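Local coordinates for protein GCN5-related N-acetyltransferase (PDB 4H89) that probably transfers an acyl group, most likely acetyl from acetyl-CoA as GNAT relatives do, to an acceptor that is not identified, at residues F25-I29 / F94-A98; P58-T63 / S75-P80; G121-I125 / M169-L173. All coordinates share one frame; numbering follows the deposited sequence.

Contact 1 of 3, residues F25-I29 / F94-A98; sequences FFREI and FMVAA
Met95, a selenomethionine, reaches from strand 89-96 to the face of helix 19-32 formed by Phe25, Phe26 and Ile29. This is helix-on-sheet packing of the GNAT fold; the axes of the short helical and strand segments run at 96° and approach to 8.6 Å.

The apolar contacts centre on Met95. Its CB lies 4.0 Å from Phe25 CB, and SE settles against the helix backbone, 3.6 Å from Phe26 CA. Beyond SE the methyl comes in at the rim of the Phe26 ring, near the ring plane, with CE 3.5 Å from CD1. Phe26 turns CG away from its own backbone N (chi1 174°), which puts the ring beside the Met95 methyl, where it also meets Tyr38 edge-to-face. Ile29, one turn after Phe25, adds CD1 3.8 Å from Met95 CB. A long, flexible, apolar chain suits a site enclosed by several hydrophobic groups; Trp51 of helix 44-51 joins them.

Where the strand ends, the packing becomes aromatic on backbone. Phe25 turns one ring face to Ala97, whose CA lies over it, while CE1 is 3.5 Å from Ala97 CB. The small methyl lets the ring sit close to the chain. On the opposite side of the strand Phe94 and Val96 face helix 105-119.

The polar contribution is slight: in one of its two conformers Glu28 extends its carboxylate toward the amide of Ala98, where OE1 makes at most a weak, doubtful bond with Ala98 N (3.4 Å).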
ATOM      1  N   PHE A  25     -21.767  -1.431   5.763  1.00 18.87           N
ATOM      2  CA  PHE A  25     -21.186  -0.592   4.701  1.00 17.58           C
ATOM      3  C   PHE A  25     -20.051  -1.276   4.028  1.00 17.92           C
ATOM      4  O   PHE A  25     -19.900  -1.212   2.827  1.00 18.50           O
ATOM      5  CB  PHE A  25     -20.589   0.737   5.209  1.00 20.74           C
ATOM      6  CG  PHE A  25     -21.491   1.571   6.056  1.00 18.32           C
ATOM      7  CD1 PHE A  25     -22.858   1.412   6.028  1.00 19.96           C
ATOM      8  CD2 PHE A  25     -20.920   2.543   6.892  1.00 20.45           C
ATOM      9  CE1 PHE A  25     -23.672   2.172   6.831  1.00 21.40           C
ATOM     10  CE2 PHE A  25     -21.734   3.293   7.721  1.00 20.63           C
ATOM     11  CZ  PHE A  25     -23.114   3.126   7.666  1.00 20.33           C
ATOM     12  N   PHE A  26     -19.183  -1.864   4.847  1.00 17.91           N
ATOM     13  CA  PHE A  26     -18.054  -2.615   4.352  1.00 17.98           C
ATOM     14  C   PHE A  26     -18.515  -3.717   3.424  1.00 15.35           C
ATOM     15  O   PHE A  26     -18.007  -3.894   2.313  1.00 17.70           O
ATOM     16  CB  PHE A  26     -17.175  -3.127   5.513  1.00 17.10           C
ATOM     17  CG  PHE A  26     -16.084  -4.018   5.054  1.00 16.88           C
ATOM     18  CD1 PHE A  26     -14.956  -3.495   4.446  1.00 23.19           C
ATOM     19  CD2 PHE A  26     -16.168  -5.373   5.160  1.00 19.32           C
ATOM     20  CE1 PHE A  26     -13.937  -4.306   4.006  1.00 24.92           C
ATOM     21  CE2 PHE A  26     -15.154  -6.194   4.671  1.00 22.21           C
ATOM     22  CZ  PHE A  26     -14.040  -5.661   4.108  1.00 22.91           C
ATOM     23  N   ARG A  27     -19.462  -4.521   3.895  1.00 15.72           N
ATOM     24  CA  ARG A  27     -20.008  -5.596   3.064  1.00 15.57           C
ATOM     25  C   ARG A  27     -20.588  -5.094   1.743  1.00 15.54           C
ATOM     26  O   ARG A  27     -20.336  -5.736   0.703  1.00 16.52           O
ATOM     27  CB  ARG A  27     -21.016  -6.427   3.833  1.00 15.14           C
ATOM     28  CG  ARG A  27     -20.451  -7.143   5.033  1.00 16.06           C
ATOM     29  CD  ARG A  27     -19.338  -8.127   4.710  1.00 16.77           C
ATOM     30  NE  ARG A  27     -18.929  -8.819   5.913  1.00 16.72           N
ATOM     31  CZ  ARG A  27     -17.795  -9.483   6.036  1.00 15.82           C
ATOM     32  NH1 ARG A  27     -16.901  -9.526   5.080  1.00 16.73           N
ATOM     33  NH2 ARG A  27     -17.500 -10.058   7.183  1.00 16.51           N
ATOM     34  N   GLU A  28     -21.326  -3.966   1.768  0.50 17.49           N
ATOM     35  CA  GLU A  28     -21.899  -3.363   0.530  0.50 17.94           C
ATOM     36  C   GLU A  28     -20.755  -3.062  -0.437  0.50 18.24           C
ATOM     37  O   GLU A  28     -20.793  -3.442  -1.608  0.50 17.27           O
ATOM     38  CB  GLU A  28     -22.648  -2.017   0.779  0.50 23.27           C
ATOM     39  CG  GLU A  28     -23.943  -2.017   1.616  0.50 28.53           C
ATOM     40  CD  GLU A  28     -24.646  -0.623   1.834  0.50 29.28           C
ATOM     41  OE1 GLU A  28     -24.032   0.482   2.058  0.50 32.83           O
ATOM     42  OE2 GLU A  28     -25.889  -0.625   1.835  0.50 39.88           O
ATOM     43  N   ILE A  29     -19.695  -2.422   0.068  1.00 19.79           N
ATOM     44  CA  ILE A  29     -18.578  -2.030  -0.812  1.00 20.83           C
ATOM     45  C   ILE A  29     -17.879  -3.206  -1.466  1.00 22.57           C
ATOM     46  O   ILE A  29     -17.611  -3.165  -2.663  1.00 24.29           O
ATOM     47  CB  ILE A  29     -17.555  -1.144  -0.072  1.00 26.73           C
ATOM     48  CG1 ILE A  29     -18.158   0.257   0.113  1.00 31.82           C
ATOM     49  CG2 ILE A  29     -16.206  -1.072  -0.799  1.00 30.29           C
ATOM     50  CD1 ILE A  29     -17.442   1.136   1.125  1.00 36.44           C
ATOM     51  N   PHE A  94     -12.786   5.853   3.384  1.00 15.35           N
ATOM     52  CA  PHE A  94     -14.127   6.359   3.643  1.00 15.69           C
ATOM     53  C   PHE A  94     -15.181   5.372   3.207  1.00 17.63           C
ATOM     54  O   PHE A  94     -15.044   4.746   2.147  1.00 21.32           O
ATOM     55  CB  PHE A  94     -14.358   7.688   2.880  1.00 16.80           C
ATOM     56  CG  PHE A  94     -13.342   8.724   3.227  1.00 15.13           C
ATOM     57  CD1 PHE A  94     -13.532   9.556   4.309  1.00 16.27           C
ATOM     58  CD2 PHE A  94     -12.147   8.827   2.533  1.00 16.84           C
ATOM     59  CE1 PHE A  94     -12.549  10.459   4.696  1.00 16.50           C
ATOM     60  CE2 PHE A  94     -11.167   9.728   2.923  1.00 18.43           C
ATOM     61  CZ  PHE A  94     -11.378  10.573   3.972  1.00 18.00           C
HETATM   62  N   MSE A  95     -16.234   5.272   4.014  1.00 15.96           N
HETATM   63  CA  MSE A  95     -17.420   4.493   3.633  1.00 18.65           C
HETATM   64  C   MSE A  95     -18.619   5.281   3.993  1.00 18.19           C
HETATM   65  O   MSE A  95     -18.785   5.720   5.100  1.00 22.89           O
HETATM   66  CB  MSE A  95     -17.471   3.182   4.386  1.00 22.13           C
HETATM   67  CG  MSE A  95     -16.190   2.428   4.099  1.00 27.35           C
HETATM   68 SE   MSE A  95     -16.425   0.621   4.745  0.90 37.86          SE
HETATM   69  CE  MSE A  95     -15.597  -0.280   3.224  1.00 52.24           C
ATOM     70  N   VAL A  96     -19.483   5.460   3.021  1.00 19.55           N
ATOM     71  CA  VAL A  96     -20.765   6.146   3.210  1.00 19.27           C
ATOM     72  C   VAL A  96     -21.905   5.183   2.871  1.00 20.12           C
ATOM     73  O   VAL A  96     -21.898   4.546   1.829  1.00 21.22           O
ATOM     74  CB  VAL A  96     -20.849   7.392   2.320  1.00 20.60           C
ATOM     75  CG1 VAL A  96     -22.202   8.067   2.447  1.00 21.66           C
ATOM     76  CG2 VAL A  96     -19.732   8.387   2.661  1.00 23.70           C
ATOM     77  N   ALA A  97     -22.887   5.103   3.749  1.00 18.90           N
ATOM     78  CA  ALA A  97     -24.076   4.284   3.503  1.00 19.15           C
ATOM     79  C   ALA A  97     -24.732   4.636   2.198  1.00 22.19           C
ATOM     80  O   ALA A  97     -24.863   5.789   1.877  1.00 19.88           O
ATOM     81  CB  ALA A  97     -25.077   4.466   4.649  1.00 21.43           C
ATOM     82  N   ALA A  98     -25.121   3.634   1.428  1.00 23.64           N
ATOM     83  CA  ALA A  98     -25.799   3.911   0.146  1.00 22.04           C
ATOM     84  C   ALA A  98     -26.961   4.896   0.310  1.00 19.67           C
ATOM     85  O   ALA A  98     -27.134   5.848  -0.465  1.00 22.22           O
ATOM     86  CB  ALA A  98     -26.294   2.634  -0.488  1.00 27.59           C
TER

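Contact 2 of 3, residues P58-T63 / S75-P80; sequences PQSRTT and SANMYP
Thr63 O is gripped twice by the neighbouring strand: Ser75 OG donates to it over 2.7 Å, nearly in line with the carbonyl bond, and Ala76 N binds it from above the carbonyl plane. Serine suits this place because its short hydroxyl, anti to N (chi1 -178°), points across to the carbonyl and also meets Trp51 NE1. Thr63 N returns a bond to Ala76 O (2.8 Å) that lies in the carbonyl plane. Further along, Arg61 and Met78 exchange a second pair of backbone bonds, N to O and O to N. Between these hydrogen-bonded pairs, the non-hydrogen-bonded pair Thr62 and Asn77 brings Thr62 CA within 3.2 Å of Ala76 O, a CA-H...O contact.

On the face carrying Arg61, Thr63, Ala76 and Met78, the arginine and the selenomethionine lie side by side, Arg61 CB to Met78 CG 3.7 Å. The arginine is fully extended as far as NE, which takes its guanidinium to Asp13 and Asp112; one face of that flat group rests on Thr63 CG2, 3.3 Å from the plane. A long chain with a charged end thus serves both the packing here and those two outside partners. On the other face Thr62 OG1 passes 3.6 Å from Asn77 CB and bonds to Thr53.

At the open end Ser60 OG bonds back to Pro58 O, which also lies against Pro80 CD. Buried Gln59 O has no polar partner. Hydrogen-bonded and non-hydrogen-bonded pairs alternate as in any antiparallel pairing; strands 61-66 and 72-80, consecutive and joined by a short turn, make a beta hairpin in the N-terminal half of the GNAT sheet.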
ATOM      1  N   PRO A  58      -0.435   4.162  16.245  1.00 49.08           N
ATOM      2  CA  PRO A  58       0.313   5.398  16.003  1.00 38.67           C
ATOM      3  C   PRO A  58      -0.498   6.395  15.207  1.00 42.83           C
ATOM      4  O   PRO A  58      -0.771   6.103  14.040  1.00 38.48           O
ATOM      5  CB  PRO A  58       1.486   4.933  15.109  1.00 50.04           C
ATOM      6  CG  PRO A  58       0.904   3.772  14.335  1.00 50.78           C
ATOM      7  CD  PRO A  58       0.049   3.063  15.374  1.00 47.98           C
ATOM      8  N   GLN A  59      -0.858   7.540  15.801  1.00 38.06           N
ATOM      9  CA  GLN A  59      -1.409   8.673  15.040  1.00 20.96           C
ATOM     10  C   GLN A  59      -2.484   8.210  14.072  1.00 17.72           C
ATOM     11  O   GLN A  59      -2.359   8.360  12.862  1.00 17.55           O
ATOM     12  CB  GLN A  59      -0.290   9.390  14.289  1.00 25.11           C
ATOM     13  CG  GLN A  59       0.687  10.125  15.198  1.00 30.96           C
ATOM     14  CD  GLN A  59       1.085  11.437  14.594  1.00 35.84           C
ATOM     15  OE1 GLN A  59       1.866  11.466  13.660  1.00 47.25           O
ATOM     16  NE2 GLN A  59       0.533  12.541  15.116  1.00 37.77           N
ATOM     17  N   SER A  60      -3.517   7.626  14.642  1.00 17.03           N
ATOM     18  CA  SER A  60      -4.599   7.006  13.875  1.00 15.53           C
ATOM     19  C   SER A  60      -5.906   7.310  14.551  1.00 15.09           C
ATOM     20  O   SER A  60      -5.947   7.609  15.724  1.00 16.86           O
ATOM     21  CB  SER A  60      -4.378   5.494  13.846  1.00 18.07           C
ATOM     22  OG  SER A  60      -3.191   5.160  13.107  1.00 24.77           O
ATOM     23  N   ARG A  61      -6.994   7.212  13.774  1.00 13.99           N
ATOM     24  CA  ARG A  61      -8.308   7.569  14.279  1.00 13.05           C
ATOM     25  C   ARG A  61      -9.371   6.974  13.393  1.00 12.60           C
ATOM     26  O   ARG A  61      -9.140   6.798  12.196  1.00 13.15           O
ATOM     27  CB  ARG A  61      -8.420   9.105  14.350  1.00 13.28           C
ATOM     28  CG  ARG A  61      -9.779   9.696  14.752  1.00 14.89           C
ATOM     29  CD  ARG A  61      -9.581  11.193  14.988  1.00 14.23           C
ATOM     30  NE  ARG A  61     -10.822  11.877  15.309  1.00 16.02           N
ATOM     31  CZ  ARG A  61     -11.448  12.742  14.526  1.00 16.97           C
ATOM     32  NH1 ARG A  61     -10.980  13.027  13.336  1.00 19.04           N
ATOM     33  NH2 ARG A  61     -12.540  13.281  14.968  1.00 20.99           N
ATOM     34  N   THR A  62     -10.515   6.648  13.999  1.00 11.86           N
ATOM     35  CA  THR A  62     -11.709   6.244  13.237  1.00 12.30           C
ATOM     36  C   THR A  62     -12.839   7.131  13.670  1.00 12.38           C
ATOM     37  O   THR A  62     -13.033   7.371  14.867  1.00 13.85           O
ATOM     38  CB  THR A  62     -12.021   4.774  13.481  1.00 13.96           C
ATOM     39  OG1 THR A  62     -10.868   3.991  13.180  1.00 16.04           O
ATOM     40  CG2 THR A  62     -13.230   4.292  12.679  1.00 14.00           C
ATOM     41  N   THR A  63     -13.601   7.622  12.691  1.00 13.09           N
ATOM     42  CA  THR A  63     -14.743   8.484  12.924  1.00 12.75           C
ATOM     43  C   THR A  63     -16.015   7.892  12.352  1.00 12.53           C
ATOM     44  O   THR A  63     -15.952   7.002  11.499  1.00 13.33           O
ATOM     45  CB  THR A  63     -14.553   9.856  12.276  1.00 13.04           C
ATOM     46  OG1 THR A  63     -14.422   9.690  10.873  1.00 13.68           O
ATOM     47  CG2 THR A  63     -13.319  10.539  12.832  1.00 13.53           C
ATOM     48  N   SER A  75     -18.421   6.367   7.765  1.00 13.13           N
ATOM     49  CA  SER A  75     -17.294   6.246   8.671  1.00 12.94           C
ATOM     50  C   SER A  75     -16.010   6.490   7.910  1.00 12.42           C
ATOM     51  O   SER A  75     -15.930   6.288   6.687  1.00 13.29           O
ATOM     52  CB  SER A  75     -17.324   4.843   9.305  1.00 12.73           C
ATOM     53  OG  SER A  75     -16.275   4.659  10.237  1.00 13.89           O
ATOM     54  N   ALA A  76     -14.962   6.924   8.618  1.00 13.07           N
ATOM     55  CA  ALA A  76     -13.650   7.116   8.019  1.00 12.74           C
ATOM     56  C   ALA A  76     -12.609   6.541   8.979  1.00 11.69           C
ATOM     57  O   ALA A  76     -12.790   6.563  10.195  1.00 12.88           O
ATOM     58  CB  ALA A  76     -13.341   8.568   7.775  1.00 13.34           C
ATOM     59  N   ASN A  77     -11.500   6.099   8.425  0.50 13.55           N
ATOM     60  CA  ASN A  77     -10.373   5.871   9.279  0.50 14.02           C
ATOM     61  C   ASN A  77      -9.149   6.482   8.619  0.50 15.09           C
ATOM     62  O   ASN A  77      -9.095   6.680   7.398  0.50 19.71           O
ATOM     63  CB  ASN A  77     -10.203   4.406   9.652  0.50 16.80           C
ATOM     64  CG  ASN A  77      -9.656   3.597   8.530  0.50 19.25           C
ATOM     65  OD1 ASN A  77      -9.475   4.115   7.407  0.50 22.59           O
ATOM     66  ND2 ASN A  77      -9.367   2.385   8.798  0.50 22.48           N
HETATM   67  N   MSE A  78      -8.192   6.846   9.464  1.00 12.97           N
HETATM   68  CA  MSE A  78      -7.063   7.684   9.095  1.00 13.55           C
HETATM   69  C   MSE A  78      -5.869   7.236   9.906  1.00 14.49           C
HETATM   70  O   MSE A  78      -5.994   6.836  11.066  1.00 14.59           O
HETATM   71  CB  MSE A  78      -7.441   9.175   9.256  1.00 12.99           C
HETATM   72  CG  MSE A  78      -7.785   9.553  10.721  1.00 13.20           C
HETATM   73 SE   MSE A  78      -9.163  10.953  10.786  0.95 13.45          SE
HETATM   74  CE  MSE A  78     -10.524   9.935  10.235  1.00 15.64           C
ATOM     75  N   TYR A  79      -4.679   7.360   9.311  1.00 13.72           N
ATOM     76  CA  TYR A  79      -3.507   6.683   9.879  1.00 13.83           C
ATOM     77  C   TYR A  79      -2.282   7.139   9.075  1.00 13.28           C
ATOM     78  O   TYR A  79      -2.440   7.641   7.981  1.00 13.40           O
ATOM     79  CB  TYR A  79      -3.682   5.123   9.751  1.00 16.66           C
ATOM     80  CG  TYR A  79      -4.297   4.724   8.426  1.00 19.00           C
ATOM     81  CD1 TYR A  79      -3.547   4.575   7.266  1.00 22.22           C
ATOM     82  CD2 TYR A  79      -5.650   4.535   8.329  1.00 21.12           C
ATOM     83  CE1 TYR A  79      -4.153   4.287   6.025  1.00 24.91           C
ATOM     84  CE2 TYR A  79      -6.264   4.236   7.128  1.00 23.05           C
ATOM     85  CZ  TYR A  79      -5.538   4.114   5.984  1.00 22.76           C
ATOM     86  OH  TYR A  79      -6.214   3.829   4.810  1.00 30.70           O
ATOM     87  N   PRO A  80      -1.076   6.863   9.547  1.00 13.62           N
ATOM     88  CA  PRO A  80       0.086   7.128   8.698  1.00 12.65           C
ATOM     89  C   PRO A  80       0.088   6.200   7.482  1.00 13.19           C
ATOM     90  O   PRO A  80      -0.186   4.979   7.610  1.00 15.30           O
ATOM     91  CB  PRO A  80       1.293   6.859   9.630  1.00 13.32           C
ATOM     92  CG  PRO A  80       0.706   6.904  11.023  1.00 15.97           C
ATOM     93  CD  PRO A  80      -0.678   6.371  10.863  1.00 15.54           C
TER

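Contact 3 of 3, residues G121-I125 / M169-L173; sequences GFRAI and MHRPL
Ala124 and Ile125 pair with Pro172 and Arg171 as antiparallel neighbours in the sheet, where the start of strand 124-131 meets the end of strand 164-172 at the C-terminus. Ile125 and Arg171 form the hydrogen-bonded pair: Ile125 N to Arg171 O is 2.9 Å, and Arg171 N returns to Ile125 O in its carbonyl plane. One step on, Leu173 N reaches Arg123 O (3.0 Å) from above the carbonyl plane. Proline fits position 172 because the non-hydrogen-bonded pair asks no N-H of it.

The side chain of Leu173 then points toward 121-125, crossing that of Ile125 at a slant. Its CD1 branch touches Phe122 CB (3.8 Å) and Ile125 CG1, while CD2 meets Ile125 CD1 at 3.9 Å; helix 105-119 packs on Leu173 and Ile125. On the other face, Ala124 CB comes within 3.4 Å of His170 NE2. The imidazole is placed there with CG opposite the backbone N (chi1 174°), and alanine is small enough to admit it. His170 also packs on Val152 of the second subunit. Inserting the last strand between 124-131 and 147-155 gives the 5-7-6 strand order characteristic of the C-terminal half of the GNAT fold.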
ATOM      1  N   GLY A 121      -0.098  17.128  12.869  1.00 14.36           N
ATOM      2  CA  GLY A 121       1.249  17.401  12.434  1.00 14.72           C
ATOM      3  C   GLY A 121       1.724  16.740  11.164  1.00 13.53           C
ATOM      4  O   GLY A 121       2.874  16.904  10.769  1.00 15.14           O
ATOM      5  N   PHE A 122       0.825  16.067  10.447  1.00 12.99           N
ATOM      6  CA  PHE A 122       1.227  15.453   9.195  1.00 12.24           C
ATOM      7  C   PHE A 122       1.585  16.557   8.201  1.00 11.84           C
ATOM      8  O   PHE A 122       1.084  17.686   8.265  1.00 13.31           O
ATOM      9  CB  PHE A 122       0.088  14.573   8.652  1.00 11.92           C
ATOM     10  CG  PHE A 122      -0.151  13.284   9.425  1.00 12.30           C
ATOM     11  CD1 PHE A 122       0.573  12.156   9.163  1.00 13.26           C
ATOM     12  CD2 PHE A 122      -1.077  13.255  10.430  1.00 12.54           C
ATOM     13  CE1 PHE A 122       0.317  10.953   9.810  1.00 14.18           C
ATOM     14  CE2 PHE A 122      -1.380  12.054  11.075  1.00 14.06           C
ATOM     15  CZ  PHE A 122      -0.657  10.905  10.796  1.00 14.12           C
ATOM     16  N   ARG A 123       2.402  16.183   7.224  1.00 12.38           N
ATOM     17  CA  ARG A 123       2.851  17.088   6.157  1.00 12.17           C
ATOM     18  C   ARG A 123       2.064  16.943   4.846  1.00 13.76           C
ATOM     19  O   ARG A 123       2.116  17.823   4.002  1.00 13.76           O
ATOM     20  CB  ARG A 123       4.313  16.871   5.855  1.00 12.62           C
ATOM     21  CG  ARG A 123       5.200  17.415   6.927  1.00 16.39           C
ATOM     22  CD  ARG A 123       6.653  17.028   6.745  1.00 17.33           C
ATOM     23  NE  ARG A 123       7.579  17.958   7.390  1.00 24.24           N
ATOM     24  CZ  ARG A 123       7.829  17.990   8.694  1.00 23.23           C
ATOM     25  NH1 ARG A 123       8.756  18.803   9.086  1.00 25.31           N
ATOM     26  NH2 ARG A 123       7.179  17.223   9.619  1.00 19.93           N
ATOM     27  N   ALA A 124       1.311  15.855   4.693  1.00 12.38           N
ATOM     28  CA  ALA A 124       0.567  15.573   3.477  1.00 12.09           C
ATOM     29  C   ALA A 124      -0.375  14.416   3.749  1.00 11.67           C
ATOM     30  O   ALA A 124      -0.294  13.774   4.773  1.00 12.44           O
ATOM     31  CB  ALA A 124       1.519  15.240   2.346  1.00 12.84           C
ATOM     32  N   ILE A 125      -1.248  14.215   2.775  1.00 12.11           N
ATOM     33  CA  ILE A 125      -2.175  13.088   2.745  1.00 11.62           C
ATOM     34  C   ILE A 125      -2.087  12.429   1.370  1.00 13.08           C
ATOM     35  O   ILE A 125      -2.027  13.100   0.355  1.00 13.49           O
ATOM     36  CB  ILE A 125      -3.633  13.522   2.956  1.00 13.33           C
ATOM     37  CG1 ILE A 125      -3.784  14.388   4.197  1.00 14.16           C
ATOM     38  CG2 ILE A 125      -4.555  12.317   3.092  1.00 14.03           C
ATOM     39  CD1 ILE A 125      -5.091  15.164   4.294  1.00 15.35           C
HETATM   40  N   MSE A 169      -3.513   9.748  -5.397  1.00 12.91           N
HETATM   41  CA  MSE A 169      -3.896  11.123  -5.161  1.00 13.59           C
HETATM   42  C   MSE A 169      -3.169  11.659  -3.934  1.00 13.98           C
HETATM   43  O   MSE A 169      -2.818  10.911  -3.027  1.00 14.65           O
HETATM   44  CB  MSE A 169      -5.373  11.302  -4.976  1.00 13.12           C
HETATM   45  CG  MSE A 169      -6.142  10.761  -6.184  1.00 15.20           C
HETATM   46 SE   MSE A 169      -8.028  11.198  -6.267  0.90 17.31          SE
HETATM   47  CE  MSE A 169      -8.027  13.077  -6.735  1.00 17.93           C
ATOM     48  N   HIS A 170      -2.938  12.964  -3.916  1.00 12.75           N
ATOM     49  CA  HIS A 170      -2.115  13.584  -2.888  1.00 13.13           C
ATOM     50  C   HIS A 170      -2.552  14.999  -2.627  1.00 12.73           C
ATOM     51  O   HIS A 170      -3.012  15.705  -3.525  1.00 13.17           O
ATOM     52  CB  HIS A 170      -0.679  13.579  -3.379  1.00 14.57           C
ATOM     53  CG  HIS A 170       0.295  14.308  -2.502  1.00 16.00           C
ATOM     54  ND1 HIS A 170       0.619  15.621  -2.722  1.00 17.75           N
ATOM     55  CD2 HIS A 170       1.033  13.914  -1.427  1.00 17.24           C
ATOM     56  CE1 HIS A 170       1.516  16.005  -1.843  1.00 17.65           C
ATOM     57  NE2 HIS A 170       1.801  14.982  -1.068  1.00 17.07           N
ATOM     58  N   ARG A 171      -2.413  15.427  -1.373  0.50 12.20           N
ATOM     59  CA  ARG A 171      -2.706  16.807  -0.943  0.50 13.98           C
ATOM     60  C   ARG A 171      -1.608  17.192   0.047  0.50 13.66           C
ATOM     61  O   ARG A 171      -1.383  16.437   0.993  0.50 14.36           O
ATOM     62  CB  ARG A 171      -4.050  16.790  -0.196  0.50 17.24           C
ATOM     63  CG  ARG A 171      -4.601  18.145   0.160  0.50 15.72           C
ATOM     64  CD  ARG A 171      -5.764  17.987   1.102  0.50 15.75           C
ATOM     65  NE  ARG A 171      -6.610  19.169   1.181  0.50 16.26           N
ATOM     66  CZ  ARG A 171      -6.305  20.269   1.841  0.50 15.83           C
ATOM     67  NH1 ARG A 171      -5.124  20.436   2.428  0.50 18.32           N
ATOM     68  NH2 ARG A 171      -7.196  21.217   1.909  0.50 16.49           N
ATOM     69  N   PRO A 172      -0.922  18.359  -0.132  1.00 14.09           N
ATOM     70  CA  PRO A 172      -0.070  18.860   0.928  1.00 13.41           C
ATOM     71  C   PRO A 172      -0.880  19.406   2.095  1.00 13.64           C
ATOM     72  O   PRO A 172      -2.038  19.784   1.924  1.00 14.30           O
ATOM     73  CB  PRO A 172       0.727  19.989   0.260  1.00 16.89           C
ATOM     74  CG  PRO A 172      -0.235  20.520  -0.754  1.00 19.43           C
ATOM     75  CD  PRO A 172      -0.970  19.285  -1.276  1.00 16.35           C
ATOM     76  N   LEU A 173      -0.275  19.434   3.280  1.00 14.54           N
ATOM     77  CA  LEU A 173      -0.822  20.082   4.456  1.00 14.91           C
ATOM     78  C   LEU A 173       0.149  21.157   4.924  1.00 19.26           C
ATOM     79  O   LEU A 173      -0.229  22.017   5.710  1.00 20.92           O
ATOM     80  CB  LEU A 173      -1.012  19.077   5.581  1.00 14.21           C
ATOM     81  CG  LEU A 173      -2.062  18.015   5.352  1.00 15.39           C
ATOM     82  CD1 LEU A 173      -1.912  16.950   6.423  1.00 16.10           C
ATOM     83  CD2 LEU A 173      -3.468  18.597   5.344  1.00 18.39           C
ATOM     84  OXT LEU A 173       1.321  21.138   4.546  1.00 22.23           O
TER

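All three contacts belong to one mixed sheet. Contact 2 is nested within the loop closed by contact 1, and the two join directly: Met95 O and Ser75 N, 2.8 Å apart, probably form a hydrogen bond, with centres about 16 Å apart. Contact 3 follows later in the chain, its centre about 14 Å from that of contact 2, which it touches where Phe122 CZ packs on Gln59 O (3.7 Å). Contacts 1 and 3 lie on opposite sides of the chain's centre, about 25 Å between centres, yet involve the adjacent parallel strands 89-96 and 124-131. In GNAT relatives acetyl-CoA binds where the corresponding strands splay apart, so the site here probably lies along this pair.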